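Local atomic coordinates of putative glycyl-glycine endopeptidase lytM (PDB entry 3NYY), a protein that probably cleaves peptide bonds as a metalloendopeptidase of the M23 family, with glycyl-glycine links as the suggested target. Residues Phe5-Lys10 and Thr48-Arg53; Val41-Met46 and Ser62-Leu67; Cys84-Asn89 and Ala167-Tyr172. One frame throughout, in Å; residues are numbered along the deposited sequence.

Contact 1 of 3, residues Phe5-Lys10 and Thr48-Arg53; sequences FQRLQK and TDFENR. With SO4 (sulfate ion), chain H.
R7 of the short helix 4-8 reaches over to the Schellman motif that closes helix 37-48, meeting D49 at that turn and F50 and N52 just after it. The arginine chain is extended from CG to NE (chi2 165°), and this carries its CD to 3.5 Å from F50 CD1. The R7 and F50 side chains run past one another in opposite senses, the guanidinium plane turned 28° from the ring. D49 O and F50 CB both lie over one guanidinium face; the carbonyl is offset toward the rim, 3.6 Å from R7 NH2. The D49 oxygen is itself gripped by N52 ND2 at 2.9 Å, almost in line with the C=O bond, and this fixes the N52 amide, whose ND2 sits 3.5 Å from R7 NH2. R7 is held by other partners: NH1 forms a salt bridge with D17, and NE bonds V2 O. D49 OD1 in turn bonds G4 N, and the F50 ring stacks on W45. Farther along, R53 directs the in-plane edge of its guanidinium at a sulfate, its NE and NH2 both bonding O4. T48 OG1 accepts from E51 N at 3.0 Å, an ST motif next to the Schellman motif that ends helix 37-48.

Contact 2 of 3, residues Val41-Met46 and Ser62-Leu67; sequences VGLYWM and SGFQKL. With SO4 (sulfate ion), chain G.
L43 and Y44 of helix 37-48 pack against F64 and L67 of helix 61-71, a crossing of two helices in the LytM N-terminal domain. The short segments pass 9.9 Å apart between axes, with their N-to-C directions at 73°.

The side-chain contacts across the pair are apolar, with L43 methyls also resting on backbone carbonyls. L43 points at the partner helix and uses both branches: CD1 lies 3.5 Å from F64 O, while CD2 goes to the L67 backbone and rests 4.1 Å from L67 CB. F64 meets the other helix with its ring edge, CD1 lying 3.9 Å from L43 CB and CE1 4.0 Å from Y44 CB. The Y44 backbone N is at that same edge. In Y44, CG stands opposite the backbone N (chi1 172°), which carries the phenol away from helix 61-71 and leaves CB as its touching atom.

Aromatic neighbours extend the packing: the F64 ring also meets Y30 and F55, and L43 continues onto Y68 and W71 of the same helix 61-71 and onto W77 of helix 77-88.

Polar groups lie at the margins. Y44 OH bonds E51 OE2. At the start of helix 61-71 a sulfate, probably from the crystallisation liquor, sits where the helix dipole would probably attract an anion: S62 N donates to its O4 at 2.7 Å.

Contact 3 of 3, residues Cys84-Asn89 and Ala167-Tyr172; sequences CRAIWN and APTGAY. With SO4 (sulfate ion), chain F.
A86 and R85 of helix 77-88 meet T169 and A171 of a beta turn in the peptidase M23 region, at a junction between the LytM N-terminal domain and the peptidase part. A167 to G170 form a type I turn, closed by G170 N bonding A167 O, and it leads into strand 172-178. T169 lies over the helix with its methyl: CG2, opposite its own backbone N, comes to 3.6 Å from A86 CA and also brushes R85 CB. Its hydroxyl OG1 is taken by D90 OD1, so the methyl is the part offered to the helix. A171 brings its CB to 3.3 Å from A86 O, and the two alanine CB atoms are 4.1 Å apart, with L223 of strand 216-225 touching both residues. One water bridges the backbones: it donates to A86 O at 2.7 Å and accepts from A171 N at 2.9 Å.

R85 leads away from the turn along an extended chain. Its guanidinium meets a sulfate edge-on, NH1 and NH2 both bonding O1, with NH2 2.9 Å from that oxygen. NH2 also forms a salt bridge with D36, and W77 NE1 is a further donor to the sulfate. With an alanine here, D36 would probably be left without this charged mate, and the sulfate would lose the grip of both guanidinium nitrogens. The alanine and threonine methyls thus let the loop lie directly against the helix backbone, while the bridging water gives both A86 O and A171 N a polar partner.

Contacts 1 and 2 are neighbours, their centres 13 Å apart, and they interleave along the chain: helix 37-48 supplies the first segment of contact 2 and runs on into the turn of contact 1. The two are tied directly, F50 N lying 2.8 Å from W45 O, a probable hydrogen bond. Contact 3 follows both in sequence, its centre about 21 Å from contact 1 and 19 Å from contact 2. Its helix 77-88 packs on helix 37-48, C84 SG lying 3.7 Å from G42 CA. Helix 37-48 thus connects all three, and contact 3 joins helix 77-88 of the LytM N-terminal region to the loop before strand 172-178 in the beta-rich peptidase part.

Contact 1 of 3, residues Phe5-Lys10 and Thr48-Arg53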
loop_
_atom_site.group_PDB
_atom_site.type_symbol
_atom_site.label_atom_id
_atom_site.label_comp_id
_atom_site.label_asym_id
_atom_site.label_seq_id
_atom_site.Cartn_x
_atom_site.Cartn_y
_atom_site.Cartn_z
ATOM N N PHE A 5 12.822 -25.785 16.510
ATOM C CA PHE A 5 13.160 -27.172 16.234
ATOM C C PHE A 5 12.006 -27.903 15.525
ATOM O O PHE A 5 12.211 -28.624 14.556
ATOM C CB PHE A 5 13.485 -27.923 17.546
ATOM C CG PHE A 5 13.714 -29.375 17.337
ATOM C CD1 PHE A 5 14.961 -29.837 16.959
ATOM C CD2 PHE A 5 12.674 -30.270 17.392
ATOM C CE1 PHE A 5 15.188 -31.176 16.727
ATOM C CE2 PHE A 5 12.874 -31.629 17.151
ATOM C CZ PHE A 5 14.144 -32.088 16.788
ATOM N N GLN A 6 10.797 -27.750 16.044
ATOM C CA GLN A 6 9.647 -28.452 15.461
ATOM C C GLN A 6 9.400 -27.984 14.013
ATOM O O GLN A 6 9.064 -28.790 13.159
ATOM C CB GLN A 6 8.401 -28.248 16.324
ATOM C CG GLN A 6 8.465 -29.052 17.613
ATOM C CD GLN A 6 7.364 -28.724 18.605
ATOM O OE1 GLN A 6 7.036 -27.559 18.853
ATOM N NE2 GLN A 6 6.910 -29.754 19.302
ATOM N N ARG A 7 9.598 -26.698 13.765
ATOM C CA ARG A 7 9.317 -26.120 12.465
ATOM C C ARG A 7 10.325 -26.650 11.479
ATOM O O ARG A 7 9.993 -26.897 10.339
ATOM C CB ARG A 7 9.326 -24.612 12.521
ATOM C CG ARG A 7 8.166 -24.017 13.271
ATOM C CD ARG A 7 8.455 -22.569 13.589
ATOM N NE ARG A 7 7.511 -22.052 14.573
ATOM C CZ ARG A 7 6.425 -21.311 14.330
ATOM N NH1 ARG A 7 6.117 -20.871 13.113
ATOM N NH2 ARG A 7 5.673 -20.945 15.335
ATOM N N LEU A 8 11.536 -26.888 11.944
ATOM C CA LEU A 8 12.625 -27.282 11.080
ATOM C C LEU A 8 12.479 -28.759 10.665
ATOM O O LEU A 8 13.119 -29.165 9.708
ATOM C CB LEU A 8 13.966 -26.975 11.754
ATOM C CG LEU A 8 15.225 -27.022 10.951
ATOM C CD1 LEU A 8 15.146 -25.880 9.902
ATOM C CD2 LEU A 8 16.430 -26.863 11.893
ATOM N N GLN A 9 11.598 -29.521 11.314
ATOM C CA GLN A 9 11.378 -30.957 10.994
ATOM C C GLN A 9 10.500 -31.163 9.786
ATOM O O GLN A 9 10.416 -32.278 9.287
ATOM C CB GLN A 9 10.768 -31.731 12.170
ATOM C CG GLN A 9 11.522 -31.579 13.491
ATOM C CD GLN A 9 12.993 -31.777 13.342
ATOM O OE1 GLN A 9 13.437 -32.872 12.997
ATOM N NE2 GLN A 9 13.772 -30.725 13.590
ATOM N N LYS A 10 9.821 -30.102 9.328
ATOM C CA LYS A 10 8.963 -30.170 8.133
ATOM C C LYS A 10 9.486 -29.146 7.098
ATOM O O LYS A 10 10.144 -28.179 7.456
ATOM C CB LYS A 10 7.524 -29.772 8.492
ATOM C CG LYS A 10 6.813 -30.680 9.496
ATOM C CD LYS A 10 6.329 -31.969 8.848
ATOM C CE LYS A 10 5.538 -32.838 9.832
ATOM N NZ LYS A 10 6.376 -33.295 10.995
ATOM N N THR A 48 13.513 -17.093 17.636
ATOM C CA THR A 48 12.273 -16.444 18.099
ATOM C C THR A 48 10.991 -17.232 17.774
ATOM O O THR A 48 9.896 -16.722 18.003
ATOM C CB THR A 48 12.101 -15.052 17.477
ATOM O OG1 THR A 48 11.992 -15.193 16.053
ATOM C CG2 THR A 48 13.299 -14.114 17.837
ATOM N N ASP A 49 11.131 -18.451 17.231
ATOM C CA ASP A 49 10.001 -19.231 16.733
ATOM C C ASP A 49 9.130 -18.327 15.808
ATOM O O ASP A 49 7.906 -18.231 15.980
ATOM C CB ASP A 49 9.164 -19.789 17.902
ATOM C CG ASP A 49 9.970 -20.666 18.862
ATOM O OD1 ASP A 49 11.095 -21.116 18.490
ATOM O OD2 ASP A 49 9.467 -20.898 19.994
ATOM N N PHE A 50 9.776 -17.678 14.844
ATOM C CA PHE A 50 9.100 -16.766 13.890
ATOM C C PHE A 50 8.360 -15.627 14.588
ATOM O O PHE A 50 7.182 -15.358 14.318
ATOM C CB PHE A 50 8.200 -17.515 12.906
ATOM C CG PHE A 50 8.976 -18.309 11.909
ATOM C CD1 PHE A 50 9.534 -19.509 12.277
ATOM C CD2 PHE A 50 9.235 -17.803 10.632
ATOM C CE1 PHE A 50 10.295 -20.234 11.365
ATOM C CE2 PHE A 50 9.974 -18.514 9.746
ATOM C CZ PHE A 50 10.492 -19.731 10.102
ATOM N N GLU A 51 9.097 -14.956 15.456
ATOM C CA GLU A 51 8.633 -13.824 16.246
ATOM C C GLU A 51 7.492 -14.154 17.199
ATOM O O GLU A 51 6.743 -13.262 17.579
ATOM C CB GLU A 51 8.275 -12.624 15.360
ATOM C CG GLU A 51 9.490 -12.053 14.581
ATOM C CD GLU A 51 9.254 -10.627 14.040
ATOM O OE1 GLU A 51 8.104 -10.296 13.684
ATOM O OE2 GLU A 51 10.256 -9.871 13.981
ATOM N N ASN A 52 7.433 -15.399 17.658
ATOM C CA ASN A 52 6.519 -15.793 18.726
ATOM C C ASN A 52 7.097 -15.755 20.135
ATOM O O ASN A 52 6.333 -15.753 21.118
ATOM C CB ASN A 52 5.895 -17.145 18.384
ATOM C CG ASN A 52 4.835 -17.012 17.323
ATOM O OD1 ASN A 52 3.815 -16.390 17.564
ATOM N ND2 ASN A 52 5.077 -17.553 16.144
ATOM N N ARG A 53 8.427 -15.690 20.234
ATOM C CA ARG A 53 9.142 -15.574 21.468
ATOM C C ARG A 53 10.222 -14.530 21.322
ATOM O O ARG A 53 10.686 -14.216 20.205
ATOM C CB ARG A 53 9.797 -16.891 21.895
ATOM C CG ARG A 53 8.836 -18.088 21.962
ATOM C CD ARG A 53 9.536 -19.274 22.660
ATOM N NE ARG A 53 9.627 -19.051 24.103
ATOM C CZ ARG A 53 9.934 -19.981 25.008
ATOM N NH1 ARG A 53 10.216 -21.232 24.648
ATOM N NH2 ARG A 53 9.985 -19.637 26.287
HETATM S S SO4 H . 10.817 -16.011 25.779
HETATM O O1 SO4 H . 10.097 -14.823 25.275
HETATM O O2 SO4 H . 11.752 -16.532 24.777
HETATM O O3 SO4 H . 11.595 -15.616 26.944
HETATM O O4 SO4 H . 9.830 -17.025 26.141
#

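Contact 2 of 3, residues Val41-Met46 and Ser62-Leu67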
loop_
_atom_site.group_PDB
_atom_site.type_symbol
_atom_site.label_atom_id
_atom_site.label_comp_id
_atom_site.label_asym_id
_atom_site.label_seq_id
_atom_site.Cartn_x
_atom_site.Cartn_y
_atom_site.Cartn_z
ATOM N N VAL A 41 18.602 -13.781 9.105
ATOM C CA VAL A 41 17.137 -13.759 9.267
ATOM C C VAL A 41 16.608 -15.171 9.588
ATOM O O VAL A 41 15.716 -15.363 10.427
ATOM C CB VAL A 41 16.392 -13.098 8.066
ATOM C CG1 VAL A 41 16.279 -14.061 6.829
ATOM C CG2 VAL A 41 15.071 -12.527 8.558
ATOM N N GLY A 42 17.203 -16.180 8.976
ATOM C CA GLY A 42 16.869 -17.563 9.261
ATOM C C GLY A 42 17.134 -17.925 10.714
ATOM O O GLY A 42 16.315 -18.579 11.345
ATOM N N LEU A 43 18.280 -17.473 11.221
ATOM C CA LEU A 43 18.632 -17.696 12.635
ATOM C C LEU A 43 17.708 -16.955 13.590
ATOM O O LEU A 43 17.329 -17.472 14.633
ATOM C CB LEU A 43 20.095 -17.327 12.875
ATOM C CG LEU A 43 21.078 -18.299 12.205
ATOM C CD1 LEU A 43 22.504 -17.685 12.166
ATOM C CD2 LEU A 43 21.092 -19.667 12.861
ATOM N N TYR A 44 17.362 -15.740 13.232
ATOM C CA TYR A 44 16.426 -14.933 13.967
ATOM C C TYR A 44 15.083 -15.618 14.083
ATOM O O TYR A 44 14.520 -15.681 15.200
ATOM C CB TYR A 44 16.310 -13.582 13.281
ATOM C CG TYR A 44 15.238 -12.706 13.815
ATOM C CD1 TYR A 44 15.412 -12.031 15.020
ATOM C CD2 TYR A 44 14.055 -12.508 13.113
ATOM C CE1 TYR A 44 14.432 -11.187 15.522
ATOM C CE2 TYR A 44 13.059 -11.656 13.621
ATOM C CZ TYR A 44 13.266 -11.004 14.828
ATOM O OH TYR A 44 12.295 -10.194 15.330
ATOM N N TRP A 45 14.592 -16.180 12.970
ATOM C CA TRP A 45 13.316 -16.912 13.019
ATOM C C TRP A 45 13.377 -18.159 13.874
ATOM O O TRP A 45 12.415 -18.488 14.583
ATOM C CB TRP A 45 12.795 -17.228 11.638
ATOM C CG TRP A 45 12.365 -15.993 10.856
ATOM C CD1 TRP A 45 11.767 -14.848 11.369
ATOM C CD2 TRP A 45 12.498 -15.782 9.439
ATOM N NE1 TRP A 45 11.535 -13.955 10.350
ATOM C CE2 TRP A 45 11.970 -14.495 9.162
ATOM C CE3 TRP A 45 13.021 -16.548 8.389
ATOM C CZ2 TRP A 45 11.938 -13.958 7.861
ATOM C CZ3 TRP A 45 13.014 -16.024 7.094
ATOM C CH2 TRP A 45 12.487 -14.732 6.844
HETATM N N MSE A 46 14.482 -18.907 13.792
HETATM C CA MSE A 46 14.620 -20.080 14.631
HETATM C C MSE A 46 14.668 -19.736 16.104
HETATM O O MSE A 46 13.984 -20.375 16.910
HETATM C CB MSE A 46 15.879 -20.885 14.229
HETATM C CG MSE A 46 15.716 -21.691 12.952
HETATM SE SE MSE A 46 14.392 -23.070 13.054
HETATM C CE MSE A 46 13.091 -22.496 11.929
ATOM N N SER A 62 28.144 -11.068 16.562
ATOM C CA SER A 62 28.606 -12.135 17.445
ATOM C C SER A 62 27.434 -12.999 17.956
ATOM O O SER A 62 27.589 -14.189 18.137
ATOM C CB SER A 62 29.390 -11.587 18.632
ATOM O OG SER A 62 28.661 -10.569 19.277
ATOM N N GLY A 63 26.282 -12.376 18.190
ATOM C CA GLY A 63 25.073 -13.114 18.582
ATOM C C GLY A 63 24.655 -14.103 17.498
ATOM O O GLY A 63 24.352 -15.251 17.785
ATOM N N PHE A 64 24.703 -13.665 16.245
ATOM C CA PHE A 64 24.318 -14.521 15.118
ATOM C C PHE A 64 25.333 -15.583 14.822
ATOM O O PHE A 64 24.963 -16.702 14.494
ATOM C CB PHE A 64 23.981 -13.704 13.863
ATOM C CG PHE A 64 22.636 -13.041 13.963
ATOM C CD1 PHE A 64 21.458 -13.824 14.012
ATOM C CD2 PHE A 64 22.524 -11.684 14.131
ATOM C CE1 PHE A 64 20.221 -13.196 14.181
ATOM C CE2 PHE A 64 21.290 -11.093 14.278
ATOM C CZ PHE A 64 20.150 -11.859 14.288
ATOM N N GLN A 65 26.617 -15.282 14.994
ATOM C CA GLN A 65 27.614 -16.320 14.798
ATOM C C GLN A 65 27.469 -17.465 15.807
ATOM O O GLN A 65 27.646 -18.645 15.474
ATOM C CB GLN A 65 29.038 -15.731 14.823
ATOM C CG GLN A 65 30.090 -16.707 14.328
ATOM C CD GLN A 65 29.959 -17.018 12.828
ATOM O OE1 GLN A 65 29.419 -16.218 12.050
ATOM N NE2 GLN A 65 30.486 -18.172 12.417
ATOM N N LYS A 66 27.161 -17.107 17.051
ATOM C CA LYS A 66 26.864 -18.071 18.096
ATOM C C LYS A 66 25.665 -18.969 17.729
ATOM O O LYS A 66 25.738 -20.192 17.829
ATOM C CB LYS A 66 26.611 -17.314 19.405
ATOM C CG LYS A 66 26.427 -18.177 20.638
ATOM C CD LYS A 66 26.123 -17.274 21.840
ATOM C CE LYS A 66 25.945 -18.039 23.141
ATOM N NZ LYS A 66 27.265 -18.301 23.777
ATOM N N LEU A 67 24.573 -18.339 17.293
ATOM C CA LEU A 67 23.385 -19.080 16.832
ATOM C C LEU A 67 23.716 -19.951 15.665
ATOM O O LEU A 67 23.251 -21.068 15.589
ATOM C CB LEU A 67 22.254 -18.136 16.464
ATOM C CG LEU A 67 21.548 -17.477 17.642
ATOM C CD1 LEU A 67 20.596 -16.337 17.225
ATOM C CD2 LEU A 67 20.848 -18.549 18.504
HETATM S S SO4 G . 29.864 -7.520 17.552
HETATM O O1 SO4 G . 28.929 -6.389 17.602
HETATM O O2 SO4 G . 30.630 -7.557 16.300
HETATM O O3 SO4 G . 30.785 -7.384 18.674
HETATM O O4 SO4 G . 29.097 -8.752 17.640
#

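Contact 3 of 3, residues Cys84-Asn89 and Ala167-Tyr172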
loop_
_atom_site.group_PDB
_atom_site.type_symbol
_atom_site.label_atom_id
_atom_site.label_comp_id
_atom_site.label_asym_id
_atom_site.label_seq_id
_atom_site.Cartn_x
_atom_site.Cartn_y
_atom_site.Cartn_z
ATOM N N CYS A 84 16.091 -19.376 2.882
ATOM C CA CYS A 84 16.283 -18.012 3.373
ATOM C C CYS A 84 17.249 -17.250 2.455
ATOM O O CYS A 84 16.942 -16.119 2.060
ATOM C CB CYS A 84 16.811 -17.999 4.790
ATOM S SG CYS A 84 15.696 -18.747 6.013
ATOM N N ARG A 85 18.380 -17.858 2.108
ATOM C CA ARG A 85 19.332 -17.183 1.225
ATOM C C ARG A 85 18.787 -16.974 -0.198
ATOM O O ARG A 85 19.089 -15.974 -0.856
ATOM C CB ARG A 85 20.651 -17.949 1.184
ATOM C CG ARG A 85 21.462 -17.869 2.491
ATOM C CD ARG A 85 22.718 -18.651 2.289
ATOM N NE ARG A 85 23.571 -18.547 3.463
ATOM C CZ ARG A 85 24.132 -19.556 4.118
ATOM N NH1 ARG A 85 23.976 -20.817 3.739
ATOM N NH2 ARG A 85 24.895 -19.292 5.184
ATOM N N ALA A 86 17.923 -17.882 -0.662
ATOM C CA ALA A 86 17.339 -17.741 -2.005
ATOM C C ALA A 86 16.501 -16.445 -2.067
ATOM O O ALA A 86 16.475 -15.791 -3.106
ATOM C CB ALA A 86 16.469 -18.948 -2.348
ATOM N N ILE A 87 15.802 -16.075 -0.989
ATOM C CA ILE A 87 15.012 -14.851 -0.939
ATOM C C ILE A 87 15.896 -13.609 -0.783
ATOM O O ILE A 87 15.670 -12.597 -1.438
ATOM C CB ILE A 87 13.976 -14.893 0.184
ATOM C CG1 ILE A 87 12.991 -16.022 -0.071
ATOM C CG2 ILE A 87 13.159 -13.562 0.378
ATOM C CD1 ILE A 87 12.172 -16.340 1.172
ATOM N N TRP A 88 16.875 -13.701 0.117
ATOM C CA TRP A 88 17.581 -12.516 0.645
ATOM C C TRP A 88 18.924 -12.261 -0.016
ATOM O O TRP A 88 19.263 -11.101 -0.220
ATOM C CB TRP A 88 17.778 -12.601 2.174
ATOM C CG TRP A 88 16.501 -12.440 2.898
ATOM C CD1 TRP A 88 15.566 -13.401 3.079
ATOM C CD2 TRP A 88 15.987 -11.235 3.475
ATOM N NE1 TRP A 88 14.464 -12.854 3.761
ATOM C CE2 TRP A 88 14.717 -11.537 4.013
ATOM C CE3 TRP A 88 16.463 -9.933 3.585
ATOM C CZ2 TRP A 88 13.931 -10.587 4.643
ATOM C CZ3 TRP A 88 15.685 -8.984 4.287
ATOM C CH2 TRP A 88 14.430 -9.311 4.779
ATOM N N ASN A 89 19.692 -13.296 -0.351
ATOM C CA ASN A 89 21.114 -13.096 -0.643
ATOM C C ASN A 89 21.478 -12.642 -2.052
ATOM O O ASN A 89 22.611 -12.154 -2.273
ATOM C CB ASN A 89 21.922 -14.337 -0.265
ATOM C CG ASN A 89 22.133 -14.463 1.228
ATOM O OD1 ASN A 89 21.285 -14.055 2.022
ATOM N ND2 ASN A 89 23.284 -15.003 1.614
ATOM N N ALA A 167 17.031 -16.687 -10.130
ATOM C CA ALA A 167 18.236 -16.099 -9.547
ATOM C C ALA A 167 19.173 -17.263 -9.159
ATOM O O ALA A 167 18.709 -18.402 -9.033
ATOM C CB ALA A 167 17.914 -15.218 -8.340
ATOM N N PRO A 168 20.467 -16.980 -8.984
ATOM C CA PRO A 168 21.432 -18.091 -8.828
ATOM C C PRO A 168 21.224 -19.001 -7.620
ATOM O O PRO A 168 21.544 -20.188 -7.677
ATOM C CB PRO A 168 22.793 -17.386 -8.737
ATOM C CG PRO A 168 22.580 -15.965 -8.964
ATOM C CD PRO A 168 21.115 -15.669 -9.087
ATOM N N THR A 169 20.708 -18.457 -6.513
ATOM C CA THR A 169 20.432 -19.230 -5.308
ATOM C C THR A 169 19.121 -20.015 -5.381
ATOM O O THR A 169 18.866 -20.874 -4.520
ATOM C CB THR A 169 20.561 -18.355 -4.040
ATOM O OG1 THR A 169 21.839 -17.689 -4.072
ATOM C CG2 THR A 169 20.502 -19.214 -2.743
ATOM N N GLY A 170 18.315 -19.744 -6.420
ATOM C CA GLY A 170 17.188 -20.596 -6.782
ATOM C C GLY A 170 15.793 -19.997 -6.750
ATOM O O GLY A 170 14.826 -20.653 -7.138
ATOM N N ALA A 171 15.673 -18.783 -6.276
ATOM C CA ALA A 171 14.360 -18.158 -6.274
ATOM C C ALA A 171 13.966 -17.648 -7.655
ATOM O O ALA A 171 14.804 -17.350 -8.495
ATOM C CB ALA A 171 14.292 -17.001 -5.257
ATOM N N TYR A 172 12.656 -17.594 -7.873
ATOM C CA TYR A 172 12.076 -17.063 -9.106
ATOM C C TYR A 172 11.491 -15.692 -8.759
ATOM O O TYR A 172 10.587 -15.588 -7.929
ATOM C CB TYR A 172 10.988 -18.008 -9.581
ATOM C CG TYR A 172 10.277 -17.582 -10.840
ATOM C CD1 TYR A 172 9.151 -16.824 -10.762
ATOM C CD2 TYR A 172 10.644 -18.059 -12.080
ATOM C CE1 TYR A 172 8.450 -16.432 -11.900
ATOM C CE2 TYR A 172 9.930 -17.685 -13.225
ATOM C CZ TYR A 172 8.830 -16.899 -13.114
ATOM O OH TYR A 172 8.086 -16.526 -14.230
HETATM S S SO4 F . 25.895 -22.932 5.957
HETATM O O1 SO4 F . 24.899 -21.926 6.342
HETATM O O2 SO4 F . 25.634 -23.365 4.589
HETATM O O3 SO4 F . 27.214 -22.342 6.073
HETATM O O4 SO4 F . 25.693 -24.041 6.892
HETATM O O HOH W 1 17.588 -16.826 -5.312
#